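Local coordinates for citrate lyase subunit beta-like protein (Mycobacterium tuberculosis H37Rv, PDB 6ARB) that binds magnesium, pyruvate and coenzyme A as a homotrimeric lyase-type enzyme of the HpcH/HpaI aldolase family, at the interface of chains A and B. Coordinates in Å, arbitrary orientation; residue numbers count along the deposited sequence, not the author numbering. Chains: chain A/B, Citrate lyase subunit beta-like protein.

The interface of chains A and B. Residues chain A 175-177, 179-180; chain B 122, 125-126, 147, 151.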
# COMPACT_ATOMS: atom_id res chain seq x y z
N LEU A 175 10.40 0.39 -2.72
CA LEU A 175 10.73 1.34 -3.78
C LEU A 175 10.64 2.79 -3.28
O LEU A 175 11.50 3.62 -3.59
CB LEU A 175 9.84 1.14 -5.00
CG LEU A 175 10.00 2.08 -6.20
CD1 LEU A 175 11.41 1.96 -6.79
CD2 LEU A 175 8.94 1.83 -7.27
N LEU A 176 9.59 3.10 -2.52
CA LEU A 176 9.43 4.46 -2.00
C LEU A 176 10.45 4.80 -0.91
O LEU A 176 11.03 5.88 -0.89
CB LEU A 176 7.99 4.69 -1.50
CG LEU A 176 6.93 4.54 -2.62
CD1 LEU A 176 5.53 4.31 -2.05
CD2 LEU A 176 6.95 5.77 -3.56
N ALA A 177 10.66 3.86 0.00
CA ALA A 177 11.64 4.06 1.07
C ALA A 177 13.02 4.27 0.45
O ALA A 177 13.75 5.19 0.83
CB ALA A 177 11.64 2.85 2.01
N SER A 179 13.84 5.28 -2.61
CA SER A 179 13.94 6.52 -3.38
C SER A 179 13.86 7.76 -2.50
O SER A 179 14.45 8.78 -2.83
CB SER A 179 12.83 6.58 -4.44
OG SER A 179 12.85 5.44 -5.29
N ALA A 180 13.15 7.67 -1.38
CA ALA A 180 13.00 8.82 -0.50
C ALA A 180 14.35 9.21 0.11
O ALA A 180 14.54 10.35 0.56
CB ALA A 180 11.99 8.51 0.61
N ALA B 122 8.68 10.31 -3.62
CA ALA B 122 8.78 9.24 -2.64
C ALA B 122 8.88 9.79 -1.22
O ALA B 122 8.26 9.26 -0.31
CB ALA B 122 9.95 8.32 -2.95
N ALA B 125 5.50 10.82 -0.03
CA ALA B 125 4.68 9.65 0.33
C ALA B 125 5.08 9.11 1.69
O ALA B 125 4.24 8.79 2.53
CB ALA B 125 4.81 8.55 -0.74
N VAL B 126 6.38 9.03 1.92
CA VAL B 126 6.91 8.53 3.18
C VAL B 126 6.49 9.43 4.34
O VAL B 126 6.26 8.95 5.45
CB VAL B 126 8.44 8.41 3.11
CG1 VAL B 126 9.01 8.20 4.51
CG2 VAL B 126 8.81 7.25 2.19
N LEU B 147 5.90 11.82 -9.43
CA LEU B 147 6.25 10.64 -8.65
C LEU B 147 7.13 9.72 -9.48
O LEU B 147 8.25 9.38 -9.09
CB LEU B 147 5.01 9.89 -8.12
CG LEU B 147 5.34 8.60 -7.32
CD1 LEU B 147 6.05 8.91 -6.01
CD2 LEU B 147 4.08 7.78 -7.07
N LEU B 151 11.22 9.08 -9.01
CA LEU B 151 11.68 7.70 -8.77
C LEU B 151 12.66 7.22 -9.84
O LEU B 151 13.28 6.18 -9.68
CB LEU B 151 10.50 6.72 -8.73
CG LEU B 151 9.50 6.73 -7.58
CD1 LEU B 151 8.26 5.92 -7.97
CD2 LEU B 151 10.13 6.21 -6.30
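The A:Leu176 carbonyl meets two methyls of chain B: B:Ala122 CB comes from the side, close to the carbonyl plane, 3.4 Å from A:Leu176 O, while B:Val126 CG2 lies over one face of the group, 4.0 Å from that O. Such peptide carbonyls are the flat groups here, for no aromatic ring takes part. At the A:Leu175 carbonyl the partner is intrachain: A:Ser179 OG donates to A:Leu175 O over 2.8 Å, with a C=O...donor angle of 156° and the donor tilted 24° from the carbonyl plane. The serine torsion explains this turn back along its own helix, since OG stands beside the backbone N and anti to the carbonyl carbon (chi1 -56°). The hydroxyl is thereby satisfied within chain A, and A:Ser179 CB packs against B:Leu151 CD2 at a tight 3.3 Å. Alongside, A:Leu176 turns its CD2 branch to B:Ala122 CB at 4.0 Å, and A:Ala180 CB points tip-first at the flank of B:Val126 CG2, 3.8 Å away. No nitrogen or oxygen pairs across the contact, so the 211 Å² patch rests on apolar packing and on methyl contacts with the A:Leu176 carbonyl. Helix 165-180 of chain A lends its C-terminal part, received by helices 122-126 and 144-151 of chain B. Those helices follow strands 114-119 and 137-142 of the TIM-barrel fold, near the magnesium ligands B:Glu120 and B:Asp146, which places this homotrimer contact close in sequence to the metal site.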